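Local coordinates for protein insecticidal Delta-Endotoxin Cry8Ea1 (Bacillus Thuringiensis, PDB 3EB7) that kills the larvae of a soil-dwelling insect pest, probably by inserting its helical domain into gut-cell membranes to form pores, as related three-domain Cry toxins do, at residues 5-10 against 208-213. Residues are numbered along the deposited sequence; the frame is centred on the assembly and turned at random.
Sequences DAVKTA and RREMTL
Val7 packs against Glu210 and Leu213 in a buried helix-to-helix contact, made by van der Waals packing mostly through carbon atoms, that joins the first and last long helices, 2-20 and 198-220, of the N-terminal helical bundle, the domain linked with pore formation in three-domain Cry toxins. The two segments run in roughly the same direction, inclined by 36°, with their axes 9.8 Å apart. Val7 sits in the middle and reaches across with both branches. Its CG1, anti to the backbone N (chi1 164°), meets Leu213 CD1 at 3.8 Å, while CG2 lies along Glu210 from CG, 4.0 Å away, to the carboxylate. A beta-branched residue suits this place because one short side chain can touch two residues that lie about a helical turn apart. Leu213 supplies a methyl at the end of a longer branch, and Glu210, extended beyond CG, crosses Val7 at about a right angle. One turn on from Val7, the short side chain of Ala10 fits between the backbones: its CB rests 3.9 Å from Leu213 O, and the CA atoms of Ala10 and Leu213 are 6.7 Å apart. Around this patch, Gln54 of helix 47-59 touches Ala6 and Glu210, and Pro400 packs on Val7. Glu210 OE2 also lies close to Glu3 OE1, a pairing that would probably favour protonation of one carboxylate. With no hydrogen bond or salt bridge between the segments, the contact rests on a few van der Waals touches, mostly of methyl and methylene groups, over a modest area, while Arg208 and Arg209 direct their salt bridges outside the two segments, to Glu267 and to Asp245 and Glu398 respectively.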
ATOM      1  N   ASP A   5     -13.204  -4.444  10.517  1.00 29.78           N
ATOM      2  CA  ASP A   5     -12.404  -5.439  11.264  1.00 29.66           C
ATOM      3  C   ASP A   5     -11.276  -6.061  10.429  1.00 27.51           C
ATOM      4  O   ASP A   5     -10.126  -6.109  10.867  1.00 27.34           O
ATOM      5  CB  ASP A   5     -13.345  -6.549  11.735  1.00 30.96           C
ATOM      6  CG  ASP A   5     -12.862  -7.243  13.003  1.00 36.80           C
ATOM      7  OD1 ASP A   5     -11.675  -7.055  13.402  1.00 40.52           O
ATOM      8  OD2 ASP A   5     -13.698  -7.996  13.603  1.00 42.74           O
ATOM      9  N   ALA A   6     -11.618  -6.538   9.229  1.00 25.86           N
ATOM     10  CA  ALA A   6     -10.651  -7.177   8.302  1.00 24.18           C
ATOM     11  C   ALA A   6      -9.538  -6.224   7.886  1.00 22.92           C
ATOM     12  O   ALA A   6      -8.379  -6.594   7.848  1.00 22.92           O
ATOM     13  CB  ALA A   6     -11.354  -7.734   7.100  1.00 22.96           C
ATOM     14  N   VAL A   7      -9.912  -4.986   7.619  1.00 22.85           N
ATOM     15  CA  VAL A   7      -8.997  -3.954   7.162  1.00 22.92           C
ATOM     16  C   VAL A   7      -8.117  -3.528   8.326  1.00 22.84           C
ATOM     17  O   VAL A   7      -6.935  -3.265   8.175  1.00 21.63           O
ATOM     18  CB  VAL A   7      -9.798  -2.781   6.558  1.00 22.98           C
ATOM     19  CG1 VAL A   7      -8.947  -1.525   6.427  1.00 24.45           C
ATOM     20  CG2 VAL A   7     -10.303  -3.206   5.184  1.00 23.38           C
ATOM     21  N   LYS A   8      -8.719  -3.510   9.511  1.00 23.35           N
ATOM     22  CA  LYS A   8      -7.996  -3.240  10.725  1.00 23.57           C
ATOM     23  C   LYS A   8      -6.916  -4.304  10.900  1.00 22.44           C
ATOM     24  O   LYS A   8      -5.775  -3.991  11.151  1.00 22.05           O
ATOM     25  CB  LYS A   8      -8.996  -3.199  11.892  1.00 24.21           C
ATOM     26  CG  LYS A   8      -8.524  -2.476  13.110  1.00 27.70           C
ATOM     27  CD  LYS A   8      -9.515  -2.680  14.246  1.00 34.80           C
ATOM     28  CE  LYS A   8      -8.819  -2.684  15.620  1.00 37.77           C
ATOM     29  NZ  LYS A   8      -8.510  -4.064  16.100  1.00 38.16           N
ATOM     30  N   THR A   9      -7.280  -5.566  10.724  1.00 22.48           N
ATOM     31  CA  THR A   9      -6.355  -6.687  10.868  1.00 22.08           C
ATOM     32  C   THR A   9      -5.211  -6.636   9.865  1.00 22.22           C
ATOM     33  O   THR A   9      -4.041  -6.775  10.231  1.00 23.10           O
ATOM     34  CB  THR A   9      -7.107  -8.017  10.694  1.00 22.54           C
ATOM     35  OG1 THR A   9      -8.141  -8.080  11.686  1.00 25.13           O
ATOM     36  CG2 THR A   9      -6.157  -9.217  10.860  1.00 20.92           C
ATOM     37  N   ALA A  10      -5.565  -6.453   8.601  1.00 21.94           N
ATOM     38  CA  ALA A  10      -4.625  -6.424   7.504  1.00 21.73           C
ATOM     39  C   ALA A  10      -3.655  -5.252   7.633  1.00 21.74           C
ATOM     40  O   ALA A  10      -2.460  -5.410   7.362  1.00 21.26           O
ATOM     41  CB  ALA A  10      -5.384  -6.351   6.183  1.00 21.76           C
ATOM     42  N   ARG A 208     -11.358  -1.760  -4.605  1.00 15.27           N
ATOM     43  CA  ARG A 208     -10.037  -1.251  -4.866  1.00 15.83           C
ATOM     44  C   ARG A 208      -9.262  -0.829  -3.621  1.00 16.33           C
ATOM     45  O   ARG A 208      -8.130  -1.277  -3.411  1.00 16.22           O
ATOM     46  CB  ARG A 208     -10.094  -0.056  -5.829  1.00 15.55           C
ATOM     47  CG  ARG A 208      -8.712   0.545  -6.046  1.00 15.44           C
ATOM     48  CD  ARG A 208      -8.588   1.550  -7.214  1.00 15.77           C
ATOM     49  NE  ARG A 208      -9.723   2.470  -7.315  1.00 15.87           N
ATOM     50  CZ  ARG A 208     -10.138   3.031  -8.451  1.00 13.96           C
ATOM     51  NH1 ARG A 208      -9.517   2.807  -9.610  1.00 10.56           N
ATOM     52  NH2 ARG A 208     -11.181   3.840  -8.429  1.00 15.88           N
ATOM     53  N   ARG A 209      -9.841   0.060  -2.813  1.00 16.52           N
ATOM     54  CA  ARG A 209      -9.143   0.463  -1.577  1.00 16.76           C
ATOM     55  C   ARG A 209      -8.939  -0.726  -0.595  1.00 16.71           C
ATOM     56  O   ARG A 209      -7.823  -0.991  -0.128  1.00 16.76           O
ATOM     57  CB  ARG A 209      -9.856   1.643  -0.882  1.00 17.19           C
ATOM     58  CG  ARG A 209      -9.255   1.980   0.533  1.00 16.78           C
ATOM     59  CD  ARG A 209     -10.050   3.012   1.300  1.00 15.39           C
ATOM     60  NE  ARG A 209     -11.330   2.502   1.804  1.00 15.04           N
ATOM     61  CZ  ARG A 209     -12.520   2.724   1.225  1.00 15.62           C
ATOM     62  NH1 ARG A 209     -12.631   3.455   0.107  1.00  8.52           N
ATOM     63  NH2 ARG A 209     -13.622   2.226   1.778  1.00 16.47           N
ATOM     64  N   GLU A 210     -10.009  -1.437  -0.281  1.00 16.90           N
ATOM     65  CA  GLU A 210      -9.925  -2.476   0.730  1.00 18.58           C
ATOM     66  C   GLU A 210      -8.974  -3.586   0.359  1.00 18.17           C
ATOM     67  O   GLU A 210      -8.263  -4.065   1.217  1.00 18.33           O
ATOM     68  CB  GLU A 210     -11.309  -3.053   1.052  1.00 18.11           C
ATOM     69  CG  GLU A 210     -12.169  -2.087   1.881  1.00 19.68           C
ATOM     70  CD  GLU A 210     -13.358  -2.798   2.576  1.00 21.61           C
ATOM     71  OE1 GLU A 210     -13.322  -4.067   2.769  1.00 23.19           O
ATOM     72  OE2 GLU A 210     -14.309  -2.064   2.940  1.00 24.27           O
ATOM     73  N   MET A 211      -8.976  -3.992  -0.910  1.00 18.47           N
ATOM     74  CA  MET A 211      -8.114  -5.090  -1.361  1.00 19.60           C
ATOM     75  C   MET A 211      -6.678  -4.696  -1.634  1.00 19.03           C
ATOM     76  O   MET A 211      -5.799  -5.533  -1.602  1.00 19.17           O
ATOM     77  CB  MET A 211      -8.715  -5.817  -2.582  1.00 20.88           C
ATOM     78  CG  MET A 211     -10.115  -6.406  -2.319  1.00 22.63           C
ATOM     79  SD  MET A 211     -10.169  -7.492  -0.857  1.00 24.44           S
ATOM     80  CE  MET A 211      -9.636  -9.017  -1.642  1.00 24.12           C
ATOM     81  N   THR A 212      -6.430  -3.424  -1.912  1.00 18.84           N
ATOM     82  CA  THR A 212      -5.077  -2.926  -1.914  1.00 18.68           C
ATOM     83  C   THR A 212      -4.504  -3.108  -0.507  1.00 19.30           C
ATOM     84  O   THR A 212      -3.392  -3.620  -0.357  1.00 19.09           O
ATOM     85  CB  THR A 212      -5.055  -1.444  -2.262  1.00 19.36           C
ATOM     86  OG1 THR A 212      -5.665  -1.255  -3.547  1.00 20.74           O
ATOM     87  CG2 THR A 212      -3.592  -0.885  -2.276  1.00 17.91           C
ATOM     88  N   LEU A 213      -5.265  -2.659   0.504  1.00 19.00           N
ATOM     89  CA  LEU A 213      -4.908  -2.808   1.911  1.00 18.92           C
ATOM     90  C   LEU A 213      -4.792  -4.263   2.367  1.00 18.49           C
ATOM     91  O   LEU A 213      -3.846  -4.601   3.047  1.00 18.02           O
ATOM     92  CB  LEU A 213      -5.934  -2.085   2.819  1.00 18.32           C
ATOM     93  CG  LEU A 213      -6.046  -0.591   2.664  1.00 18.71           C
ATOM     94  CD1 LEU A 213      -7.301  -0.103   3.301  1.00 14.73           C
ATOM     95  CD2 LEU A 213      -4.795   0.114   3.211  1.00 14.22           C
TER